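Local coordinates for protein citrate synthase (Sulfolobus solfataricus, PDB 1O7X) that belongs to the citrate synthase family of enzymes and has a largely helical fold, with two chains in the assembly, at residues T167-A172 with L276-R281; N171-A176 with I318-L323. One frame throughout, in Å; residues are numbered along the deposited sequence.

In the fold
Both contacts start from helix 167-180 and follow it inward. Contact 1 sets its first turn against the end of helix 266-279 and the residues after it, with its centre about 19 Å from the centre of the chain; contact 2 sets the next turn against helix 316-323, about 12 Å from that centre. The contact centres lie about 7 Å apart; the segments have N171 and A172 in common, and the A172 methyl group serves both. They also touch directly: L278 CD2 of contact 1 packs 3.7 Å from L323 CD2 of contact 2. Burial increases along the way, from a partly buried contact that includes a salt bridge to a wholly buried apolar one. The second chain of the assembly touches neither contact.

Contact 1 of 2, residues T167-A172 with L276-R281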
loop_
_atom_site.group_PDB
_atom_site.type_symbol
_atom_site.label_atom_id
_atom_site.label_comp_id
_atom_site.label_asym_id
_atom_site.label_seq_id
_atom_site.Cartn_x
_atom_site.Cartn_y
_atom_site.Cartn_z
ATOM N N THR A 167 17.223 -13.746 -30.171
ATOM C CA THR A 167 15.924 -13.358 -30.702
ATOM C C THR A 167 14.760 -14.056 -30.013
ATOM O O THR A 167 13.838 -13.390 -29.523
ATOM C CB THR A 167 15.885 -13.668 -32.216
ATOM O OG1 THR A 167 16.995 -12.963 -32.776
ATOM C CG2 THR A 167 14.582 -13.220 -32.845
ATOM N N ASP A 168 14.769 -15.384 -29.954
ATOM C CA ASP A 168 13.695 -16.133 -29.313
ATOM C C ASP A 168 13.477 -15.637 -27.889
ATOM O O ASP A 168 12.342 -15.371 -27.504
ATOM C CB ASP A 168 13.968 -17.643 -29.357
ATOM C CG ASP A 168 13.812 -18.229 -30.749
ATOM O OD1 ASP A 168 13.499 -17.481 -31.705
ATOM O OD2 ASP A 168 13.987 -19.455 -30.917
ATOM N N GLU A 169 14.555 -15.535 -27.123
ATOM C CA GLU A 169 14.540 -15.037 -25.762
ATOM C C GLU A 169 13.980 -13.623 -25.656
ATOM O O GLU A 169 12.915 -13.403 -25.047
ATOM C CB GLU A 169 15.973 -15.053 -25.215
ATOM C CG GLU A 169 16.533 -16.466 -25.189
ATOM C CD GLU A 169 17.872 -16.546 -24.495
ATOM O OE1 GLU A 169 18.729 -15.665 -24.666
ATOM O OE2 GLU A 169 18.071 -17.524 -23.753
ATOM N N ILE A 170 14.583 -12.673 -26.382
ATOM C CA ILE A 170 14.117 -11.296 -26.377
ATOM C C ILE A 170 12.641 -11.237 -26.715
ATOM O O ILE A 170 11.905 -10.420 -26.179
ATOM C CB ILE A 170 14.857 -10.385 -27.368
ATOM C CG1 ILE A 170 16.340 -10.387 -27.018
ATOM C CG2 ILE A 170 14.262 -8.981 -27.387
ATOM C CD1 ILE A 170 17.177 -9.472 -27.861
ATOM N N ASN A 171 12.229 -12.055 -27.660
ATOM C CA ASN A 171 10.856 -12.141 -28.088
ATOM C C ASN A 171 9.944 -12.676 -26.992
ATOM O O ASN A 171 8.824 -12.185 -26.813
ATOM C CB ASN A 171 10.822 -13.101 -29.289
ATOM C CG ASN A 171 9.429 -13.042 -29.888
ATOM O OD1 ASN A 171 9.124 -12.010 -30.503
ATOM N ND2 ASN A 171 8.642 -14.090 -29.684
ATOM N N ALA A 172 10.398 -13.727 -26.305
ATOM C CA ALA A 172 9.554 -14.350 -25.276
ATOM C C ALA A 172 9.397 -13.388 -24.104
ATOM O O ALA A 172 8.259 -13.142 -23.694
ATOM C CB ALA A 172 10.040 -15.735 -24.921
ATOM N N LEU A 276 6.941 -23.410 -26.502
ATOM C CA LEU A 276 7.379 -24.323 -27.549
ATOM C C LEU A 276 8.632 -23.713 -28.180
ATOM O O LEU A 276 9.623 -24.397 -28.407
ATOM C CB LEU A 276 6.385 -24.578 -28.672
ATOM C CG LEU A 276 5.228 -25.555 -28.448
ATOM C CD1 LEU A 276 4.133 -25.324 -29.479
ATOM C CD2 LEU A 276 5.664 -27.007 -28.499
ATOM N N THR A 277 8.563 -22.409 -28.411
ATOM C CA THR A 277 9.638 -21.635 -28.998
ATOM C C THR A 277 10.974 -21.715 -28.302
ATOM O O THR A 277 11.964 -21.496 -29.026
ATOM C CB THR A 277 9.141 -20.186 -29.175
ATOM O OG1 THR A 277 9.111 -19.889 -30.580
ATOM C CG2 THR A 277 9.947 -19.109 -28.477
ATOM N N LEU A 278 11.085 -21.981 -27.001
ATOM C CA LEU A 278 12.404 -22.001 -26.377
ATOM C C LEU A 278 12.816 -23.279 -25.658
ATOM O O LEU A 278 13.960 -23.342 -25.167
ATOM C CB LEU A 278 12.548 -20.821 -25.404
ATOM C CG LEU A 278 12.092 -19.427 -25.803
ATOM C CD1 LEU A 278 10.761 -19.113 -25.143
ATOM C CD2 LEU A 278 13.106 -18.352 -25.451
ATOM N N ILE A 279 11.985 -24.313 -25.584
ATOM C CA ILE A 279 12.361 -25.537 -24.889
ATOM C C ILE A 279 13.424 -26.395 -25.550
ATOM O O ILE A 279 14.112 -27.166 -24.859
ATOM C CB ILE A 279 11.145 -26.415 -24.530
ATOM C CG1 ILE A 279 10.292 -26.702 -25.762
ATOM C CG2 ILE A 279 10.358 -25.731 -23.421
ATOM C CD1 ILE A 279 9.451 -27.953 -25.642
ATOM N N GLU A 280 13.676 -26.273 -26.845
ATOM C CA GLU A 280 14.779 -26.976 -27.500
ATOM C C GLU A 280 16.044 -26.800 -26.651
ATOM O O GLU A 280 16.649 -27.741 -26.155
ATOM C CB GLU A 280 15.071 -26.413 -28.888
ATOM C CG GLU A 280 13.824 -26.152 -29.703
ATOM C CD GLU A 280 13.112 -24.861 -29.335
ATOM O OE1 GLU A 280 13.795 -23.955 -28.810
ATOM O OE2 GLU A 280 11.887 -24.795 -29.575
ATOM N N ARG A 281 16.412 -25.530 -26.487
ATOM C CA ARG A 281 17.550 -25.111 -25.695
ATOM C C ARG A 281 17.562 -25.754 -24.309
ATOM O O ARG A 281 18.594 -26.288 -23.895
ATOM C CB ARG A 281 17.548 -23.581 -25.550
ATOM C CG ARG A 281 18.104 -23.031 -24.250
ATOM C CD ARG A 281 18.791 -21.687 -24.404
ATOM N NE ARG A 281 20.049 -21.609 -23.658
ATOM C CZ ARG A 281 20.542 -20.487 -23.146
ATOM N NH1 ARG A 281 19.896 -19.335 -23.275
ATOM N NH2 ARG A 281 21.697 -20.509 -22.489
#
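T277 meets D168 at the outer margin of this contact. Its CG2 is 4.4 Å from D168 CB, a loose approach, and its carbonyl O comes 3.4 Å from D168 OD2; since both oxygens are acceptors, nothing bonds them. L278 is the apolar centre. Its CB points at helix 167-180, and its two methyls divide the work. CD1 meets the CB of A172 at 3.5 Å, while CD2 lies over the backbone of the first turn, 3.6 Å from both N and CA of E169. The same CD2 also touches the E169 side chain, 3.9 Å from its CG, so the aliphatic base of that glutamate shares the leucine's apolar patch. This is helix-to-helix packing within the mainly helical citrate synthase fold, the start of helix 167-180 lying against the end of helix 266-279, with L323 of helix 316-323 beside L278 and A172. Further on, R281 reaches back with a side chain bent at chi2 and chi3. E169 is extended beyond CG and crosses the arginine at about a right angle. NH1 of R281 forms a salt bridge with E169 OE2 at 2.6 Å; as a hydrogen bond it is weak, with an angle of 116° at the hydrogen. The carboxylate approaches the edge of the guanidinium, the two planes turned 41° apart. R163 adds a long, weak ion pair to OE2, whereas OE1 accepts the backbone N-H of T166.

Contact 2 of 2, residues N171-A176 with I318-L323; sequences NAMDKA and IVFYAL
In M173, CG is anti to the backbone N (chi1 -166°), and in L323 it is anti to the carbonyl carbon (chi1 -54°); from there the methionine chain bends, and its SD lies 3.6 Å from CD1 of L323, the two side chains crossing at about a right angle. The other leucine methyl, CD2, packs 3.8 Å from the CB of A172. One turn back on the same helix, V319 brings CG1 to that CB from 4.0 Å, so two branched side chains close on a single small one. F320 begins aslant to helix 167-180, but its ring reaches in: CE2 is 3.9 Å from the CB of A176 and 4.1 Å from CE of M173, both met obliquely. All six touching residues are buried. Around them, A153 and L157 of helix 152-161 touch M173, and F330 and L333 of helix 330-352 touch F320. The axes of the two short segments come within 10.3 Å, their directions 144° from one another. This is apolar packing of inclined, broadly antiparallel helices, here joining helix 167-180 to helix 316-323 through A172, M173 and A176 in the buried part of the mainly helical citrate synthase fold.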
loop_
_atom_site.group_PDB
_atom_site.type_symbol
_atom_site.label_atom_id
_atom_site.label_comp_id
_atom_site.label_asym_id
_atom_site.label_seq_id
_atom_site.Cartn_x
_atom_site.Cartn_y
_atom_site.Cartn_z
ATOM N N ASN A 171 12.229 -12.055 -27.660
ATOM C CA ASN A 171 10.856 -12.141 -28.088
ATOM C C ASN A 171 9.944 -12.676 -26.992
ATOM O O ASN A 171 8.824 -12.185 -26.813
ATOM C CB ASN A 171 10.822 -13.101 -29.289
ATOM C CG ASN A 171 9.429 -13.042 -29.888
ATOM O OD1 ASN A 171 9.124 -12.010 -30.503
ATOM N ND2 ASN A 171 8.642 -14.090 -29.684
ATOM N N ALA A 172 10.398 -13.727 -26.305
ATOM C CA ALA A 172 9.554 -14.350 -25.276
ATOM C C ALA A 172 9.397 -13.388 -24.104
ATOM O O ALA A 172 8.259 -13.142 -23.694
ATOM C CB ALA A 172 10.040 -15.735 -24.921
ATOM N N MET A 173 10.470 -12.756 -23.642
ATOM C CA MET A 173 10.363 -11.770 -22.583
ATOM C C MET A 173 9.418 -10.641 -23.006
ATOM O O MET A 173 8.467 -10.344 -22.273
ATOM C CB MET A 173 11.707 -11.150 -22.180
ATOM C CG MET A 173 11.580 -10.390 -20.849
ATOM S SD MET A 173 10.965 -11.502 -19.568
ATOM C CE MET A 173 9.608 -10.606 -18.848
ATOM N N ASP A 174 9.676 -10.012 -24.145
ATOM C CA ASP A 174 8.872 -8.934 -24.690
ATOM C C ASP A 174 7.398 -9.262 -24.877
ATOM O O ASP A 174 6.554 -8.377 -24.692
ATOM C CB ASP A 174 9.476 -8.469 -26.026
ATOM C CG ASP A 174 8.602 -7.474 -26.775
ATOM O OD1 ASP A 174 7.904 -7.890 -27.735
ATOM O OD2 ASP A 174 8.592 -6.277 -26.384
ATOM N N LYS A 175 7.035 -10.485 -25.253
ATOM C CA LYS A 175 5.626 -10.838 -25.440
ATOM C C LYS A 175 4.940 -11.076 -24.091
ATOM O O LYS A 175 3.768 -10.754 -23.881
ATOM C CB LYS A 175 5.417 -12.063 -26.332
ATOM C CG LYS A 175 5.984 -11.964 -27.724
ATOM C CD LYS A 175 5.684 -10.635 -28.389
ATOM C CE LYS A 175 6.619 -10.468 -29.581
ATOM N NZ LYS A 175 6.713 -9.025 -29.952
ATOM N N ALA A 176 5.760 -11.602 -23.171
ATOM C CA ALA A 176 5.343 -11.828 -21.800
ATOM C C ALA A 176 4.811 -10.523 -21.191
ATOM O O ALA A 176 3.749 -10.527 -20.577
ATOM C CB ALA A 176 6.512 -12.320 -20.964
ATOM N N ILE A 318 6.719 -21.786 -17.246
ATOM C CA ILE A 318 7.650 -22.409 -18.194
ATOM C C ILE A 318 8.387 -21.396 -19.044
ATOM O O ILE A 318 9.615 -21.497 -19.211
ATOM C CB ILE A 318 6.939 -23.516 -18.992
ATOM C CG1 ILE A 318 6.792 -24.723 -18.050
ATOM C CG2 ILE A 318 7.671 -23.931 -20.259
ATOM C CD1 ILE A 318 5.831 -25.778 -18.512
ATOM N N VAL A 319 7.742 -20.359 -19.576
ATOM C CA VAL A 319 8.508 -19.375 -20.359
ATOM C C VAL A 319 9.602 -18.743 -19.503
ATOM O O VAL A 319 10.785 -18.642 -19.880
ATOM C CB VAL A 319 7.578 -18.320 -20.971
ATOM C CG1 VAL A 319 8.318 -17.163 -21.620
ATOM C CG2 VAL A 319 6.667 -19.020 -21.965
ATOM N N PHE A 320 9.206 -18.295 -18.300
ATOM C CA PHE A 320 10.151 -17.613 -17.406
ATOM C C PHE A 320 11.277 -18.566 -17.037
ATOM O O PHE A 320 12.421 -18.137 -17.082
ATOM C CB PHE A 320 9.486 -16.984 -16.185
ATOM C CG PHE A 320 8.409 -15.976 -16.470
ATOM C CD1 PHE A 320 7.169 -16.075 -15.856
ATOM C CD2 PHE A 320 8.641 -14.920 -17.337
ATOM C CE1 PHE A 320 6.194 -15.130 -16.131
ATOM C CE2 PHE A 320 7.659 -13.991 -17.606
ATOM C CZ PHE A 320 6.422 -14.081 -17.019
ATOM N N TYR A 321 10.942 -19.812 -16.705
ATOM C CA TYR A 321 11.932 -20.825 -16.368
ATOM C C TYR A 321 12.848 -21.063 -17.572
ATOM O O TYR A 321 14.066 -21.033 -17.467
ATOM C CB TYR A 321 11.301 -22.146 -15.955
ATOM C CG TYR A 321 12.296 -23.170 -15.452
ATOM C CD1 TYR A 321 12.900 -23.018 -14.204
ATOM C CD2 TYR A 321 12.641 -24.284 -16.204
ATOM C CE1 TYR A 321 13.812 -23.938 -13.729
ATOM C CE2 TYR A 321 13.557 -25.214 -15.725
ATOM C CZ TYR A 321 14.145 -25.040 -14.492
ATOM O OH TYR A 321 15.047 -25.957 -14.011
ATOM N N ALA A 322 12.262 -21.157 -18.763
ATOM C CA ALA A 322 13.036 -21.322 -19.983
ATOM C C ALA A 322 13.934 -20.119 -20.229
ATOM O O ALA A 322 15.048 -20.315 -20.738
ATOM C CB ALA A 322 12.120 -21.629 -21.156
ATOM N N LEU A 323 13.568 -18.893 -19.882
ATOM C CA LEU A 323 14.460 -17.760 -20.112
ATOM C C LEU A 323 15.610 -17.792 -19.105
ATOM O O LEU A 323 16.626 -17.127 -19.342
ATOM C CB LEU A 323 13.773 -16.400 -20.103
ATOM C CG LEU A 323 12.572 -16.104 -20.986
ATOM C CD1 LEU A 323 11.949 -14.744 -20.727
ATOM C CD2 LEU A 323 12.955 -16.121 -22.461
#